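Local coordinates for CRISPR-associated endonuclease Cas9 (Campylobacter jejuni subsp. jejuni serotype O:2, PDB 5X2H), which uses a guide RNA to recognise matching invader DNA and cuts its two strands with separate HNH and RuvC-like nuclease domains, at residues Thr256-Ala261 with Asn401-Ala406. Residues are numbered along the deposited sequence; the frame is centred on the assembly and turned at random.
With nucleotides of chain B; nucleotides of chain C.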
loop_
_atom_site.group_PDB
_atom_site.type_symbol
_atom_site.label_atom_id
_atom_site.label_comp_id
_atom_site.label_asym_id
_atom_site.label_seq_id
_atom_site.Cartn_x
_atom_site.Cartn_y
_atom_site.Cartn_z
ATOM N N THR A 256 17.381 -12.023 -17.331
ATOM C CA THR A 256 16.561 -11.011 -16.673
ATOM C C THR A 256 15.408 -10.528 -17.544
ATOM O O THR A 256 14.459 -9.934 -17.019
ATOM C CB THR A 256 17.431 -9.821 -16.261
ATOM O OG1 THR A 256 18.079 -9.277 -17.417
ATOM C CG2 THR A 256 18.485 -10.258 -15.258
ATOM N N ASP A 257 15.463 -10.763 -18.852
ATOM C CA ASP A 257 14.400 -10.352 -19.757
ATOM C C ASP A 257 13.308 -11.402 -19.909
ATOM O O ASP A 257 12.388 -11.207 -20.709
ATOM C CB ASP A 257 14.984 -10.014 -21.133
ATOM C CG ASP A 257 15.966 -8.859 -21.084
ATOM O OD1 ASP A 257 15.847 -8.014 -20.170
ATOM O OD2 ASP A 257 16.856 -8.795 -21.958
ATOM N N GLU A 258 13.384 -12.503 -19.168
ATOM C CA GLU A 258 12.412 -13.583 -19.255
ATOM C C GLU A 258 11.665 -13.697 -17.936
ATOM O O GLU A 258 12.255 -13.543 -16.862
ATOM C CB GLU A 258 13.094 -14.914 -19.588
ATOM C CG GLU A 258 13.909 -14.902 -20.874
ATOM C CD GLU A 258 13.056 -15.109 -22.111
ATOM O OE1 GLU A 258 12.006 -15.782 -22.008
ATOM O OE2 GLU A 258 13.435 -14.600 -23.187
ATOM N N LYS A 259 10.364 -13.963 -18.019
ATOM C CA LYS A 259 9.564 -14.133 -16.818
ATOM C C LYS A 259 9.888 -15.463 -16.147
ATOM O O LYS A 259 10.398 -16.400 -16.769
ATOM C CB LYS A 259 8.070 -14.061 -17.144
ATOM C CG LYS A 259 7.635 -12.756 -17.790
ATOM C CD LYS A 259 8.103 -11.552 -16.984
ATOM C CE LYS A 259 7.030 -11.053 -16.035
ATOM N NZ LYS A 259 7.489 -9.844 -15.299
ATOM N N ARG A 260 9.586 -15.536 -14.856
ATOM C CA ARG A 260 9.779 -16.775 -14.120
ATOM C C ARG A 260 8.800 -17.838 -14.605
ATOM O O ARG A 260 7.709 -17.537 -15.094
ATOM C CB ARG A 260 9.612 -16.533 -12.622
ATOM C CG ARG A 260 10.733 -15.707 -12.026
ATOM C CD ARG A 260 10.424 -15.267 -10.605
ATOM N NE ARG A 260 11.544 -14.531 -10.031
ATOM C CZ ARG A 260 11.536 -13.968 -8.828
ATOM N NH1 ARG A 260 10.456 -14.050 -8.055
ATOM N NH2 ARG A 260 12.608 -13.320 -8.397
ATOM N N ALA A 261 9.209 -19.096 -14.475
ATOM C CA ALA A 261 8.381 -20.187 -14.968
ATOM C C ALA A 261 7.342 -20.587 -13.923
ATOM O O ALA A 261 7.653 -20.636 -12.730
ATOM C CB ALA A 261 9.241 -21.395 -15.317
ATOM N N ASN A 401 12.132 -19.537 -9.598
ATOM C CA ASN A 401 12.975 -18.355 -9.705
ATOM C C ASN A 401 13.733 -18.284 -11.024
ATOM O O ASN A 401 14.489 -17.331 -11.237
ATOM C CB ASN A 401 13.957 -18.299 -8.530
ATOM C CG ASN A 401 13.285 -17.886 -7.238
ATOM O OD1 ASN A 401 12.581 -16.878 -7.192
ATOM N ND2 ASN A 401 13.480 -18.671 -6.186
ATOM N N ILE A 402 13.547 -19.258 -11.917
ATOM C CA ILE A 402 14.194 -19.258 -13.221
ATOM C C ILE A 402 13.138 -19.440 -14.304
ATOM O O ILE A 402 12.036 -19.933 -14.056
ATOM C CB ILE A 402 15.282 -20.347 -13.332
ATOM C CG1 ILE A 402 14.696 -21.724 -13.023
ATOM C CG2 ILE A 402 16.444 -20.033 -12.396
ATOM C CD1 ILE A 402 15.734 -22.822 -12.952
ATOM N N SER A 403 13.496 -19.038 -15.520
ATOM C CA SER A 403 12.571 -18.991 -16.642
ATOM C C SER A 403 12.484 -20.337 -17.357
ATOM O O SER A 403 13.232 -21.276 -17.077
ATOM C CB SER A 403 12.995 -17.912 -17.636
ATOM O OG SER A 403 14.274 -18.196 -18.182
ATOM N N PHE A 404 11.545 -20.413 -18.308
ATOM C CA PHE A 404 11.481 -21.556 -19.213
ATOM C C PHE A 404 12.741 -21.669 -20.058
ATOM O O PHE A 404 13.180 -22.780 -20.378
ATOM C CB PHE A 404 10.258 -21.443 -20.125
ATOM C CG PHE A 404 8.984 -21.938 -19.508
ATOM C CD1 PHE A 404 9.005 -22.923 -18.535
ATOM C CD2 PHE A 404 7.761 -21.425 -19.910
ATOM C CE1 PHE A 404 7.831 -23.382 -17.972
ATOM C CE2 PHE A 404 6.585 -21.879 -19.350
ATOM C CZ PHE A 404 6.619 -22.859 -18.379
ATOM N N LYS A 405 13.330 -20.530 -20.437
ATOM C CA LYS A 405 14.538 -20.557 -21.254
ATOM C C LYS A 405 15.685 -21.237 -20.516
ATOM O O LYS A 405 16.434 -22.023 -21.108
ATOM C CB LYS A 405 14.924 -19.133 -21.658
ATOM C CG LYS A 405 16.048 -19.058 -22.672
ATOM C CD LYS A 405 16.413 -17.616 -22.983
ATOM C CE LYS A 405 17.418 -17.543 -24.119
ATOM N NZ LYS A 405 17.864 -16.150 -24.386
ATOM N N ALA A 406 15.830 -20.957 -19.219
ATOM C CA ALA A 406 16.868 -21.616 -18.436
ATOM C C ALA A 406 16.520 -23.072 -18.162
ATOM O O ALA A 406 17.418 -23.919 -18.093
ATOM C CB ALA A 406 17.095 -20.866 -17.125
ATOM P P A B 5 14.286 -22.028 -7.382
ATOM O OP1 A B 5 13.152 -21.706 -8.285
ATOM O OP2 A B 5 14.701 -21.041 -6.359
ATOM O "O5'" A B 5 13.958 -23.393 -6.633
ATOM C "C5'" A B 5 13.873 -24.608 -7.360
ATOM C "C4'" A B 5 13.892 -25.811 -6.451
ATOM O "O4'" A B 5 15.145 -25.880 -5.724
ATOM C "C3'" A B 5 12.843 -25.838 -5.357
ATOM O "O3'" A B 5 11.559 -26.198 -5.828
ATOM C "C2'" A B 5 13.442 -26.824 -4.364
ATOM O "O2'" A B 5 13.281 -28.160 -4.818
ATOM C "C1'" A B 5 14.925 -26.466 -4.454
ATOM N N9 A B 5 15.312 -25.509 -3.401
ATOM C C8 A B 5 15.594 -24.169 -3.512
ATOM N N7 A B 5 15.897 -23.601 -2.369
ATOM C C5 A B 5 15.807 -24.633 -1.445
ATOM C C6 A B 5 16.008 -24.686 -0.056
ATOM N N6 A B 5 16.363 -23.633 0.684
ATOM N N1 A B 5 15.833 -25.876 0.559
ATOM C C2 A B 5 15.478 -26.935 -0.179
ATOM N N3 A B 5 15.259 -27.011 -1.488
ATOM C C4 A B 5 15.444 -25.813 -2.069
ATOM P P DC C 19 11.445 -11.580 -5.541
ATOM O OP1 DC C 19 12.605 -11.484 -6.457
ATOM O OP2 DC C 19 10.819 -12.891 -5.260
ATOM O "O5'" DC C 19 11.848 -10.911 -4.146
ATOM C "C5'" DC C 19 11.838 -11.678 -2.958
ATOM C "C4'" DC C 19 11.636 -10.784 -1.749
ATOM O "O4'" DC C 19 10.226 -10.464 -1.622
ATOM C "C3'" DC C 19 12.021 -11.412 -0.423
ATOM O "O3'" DC C 19 13.389 -11.160 -0.145
ATOM C "C2'" DC C 19 11.106 -10.686 0.554
ATOM C "C1'" DC C 19 9.825 -10.572 -0.266
ATOM N N1 DC C 19 8.916 -11.758 -0.124
ATOM C C2 DC C 19 8.224 -11.961 1.076
ATOM O O2 DC C 19 8.368 -11.154 2.003
ATOM N N3 DC C 19 7.410 -13.041 1.187
ATOM C C4 DC C 19 7.275 -13.889 0.165
ATOM N N4 DC C 19 6.461 -14.936 0.326
ATOM C C5 DC C 19 7.972 -13.701 -1.063
ATOM C C6 DC C 19 8.772 -12.633 -1.164
ATOM P P DA C 18 6.610 -13.601 -8.005
ATOM O OP1 DA C 18 7.564 -13.818 -9.116
ATOM O OP2 DA C 18 6.254 -14.720 -7.105
ATOM O "O5'" DA C 18 7.159 -12.405 -7.099
ATOM C "C5'" DA C 18 7.567 -11.184 -7.703
ATOM C "C4'" DA C 18 7.997 -10.185 -6.644
ATOM O "O4'" DA C 18 6.843 -9.763 -5.875
ATOM C "C3'" DA C 18 8.968 -10.737 -5.622
ATOM O "O3'" DA C 18 10.297 -10.611 -6.104
ATOM C "C2'" DA C 18 8.714 -9.838 -4.416
ATOM C "C1'" DA C 18 7.207 -9.592 -4.515
ATOM N N9 DA C 18 6.402 -10.502 -3.698
ATOM C C8 DA C 18 5.750 -11.631 -4.118
ATOM N N7 DA C 18 5.097 -12.252 -3.163
ATOM C C5 DA C 18 5.332 -11.476 -2.039
ATOM C C6 DA C 18 4.912 -11.593 -0.696
ATOM N N6 DA C 18 4.133 -12.587 -0.250
ATOM N N1 DA C 18 5.329 -10.648 0.174
ATOM C C2 DA C 18 6.105 -9.655 -0.275
ATOM N N3 DA C 18 6.559 -9.437 -1.509
ATOM C C4 DA C 18 6.133 -10.393 -2.351
HETATM O O HOH W 1 11.470 -18.359 -20.657
HETATM O O HOH W 2 14.908 -14.646 -9.836
#
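A phosphate-binding site between guide RNA and target DNA is formed where the loop residues 256-261 meet the N-terminal end of helix 404-415, with Arg260 and Asn401 side by side and each reaching a different strand. Arg260 runs out extended from CG to NE, and its guanidinium meets the DC19 phosphate of chain C edge-on: NH2 donates to OP1 of DC19 (2.7 Å), NH1 donates almost straight to OP2 of the same phosphate (169°) and weakly to OP1 of the preceding DA18. An arginine suits this place because its planar fork of N-H groups matches paired phosphate oxygens. Asn401 OD1 sits over one face of the Arg260 guanidinium, 3.5 Å from Arg260 CZ, with the amide plane nearly perpendicular at 86°. The other end of the amide, ND2, donates to OP2 of A5 in chain B (2.7 Å), while the backbone N of Asn401 donates to OP1, so one residue grips both non-bridging oxygens. Asparagine suits because its amide offers N-H to RNA and oxygen to the guanidinium. A water linking Arg260 NH2 to Asn401 O ties the two residues further.

Behind them the backbones join through Ala261 N to Ile402 O (3.0 Å). Small Ala261 lies against one face of the Phe404 ring, with Phe404 CD1 3.6 Å from Ala261 CB. Ser403, the N-cap, has a hydroxyl short enough to turn back and accept a weak bond from Ala406 N through OG, while its CB packs on Glu258 CB. A second water bridges Glu258 OE1 and Lys405 N in the first turn.

Arg260 NE is held by Asn251 O; Ala261 and Ile402 both rest on Leu407 of helix 404-415, and the loop leads on into helix 266-288.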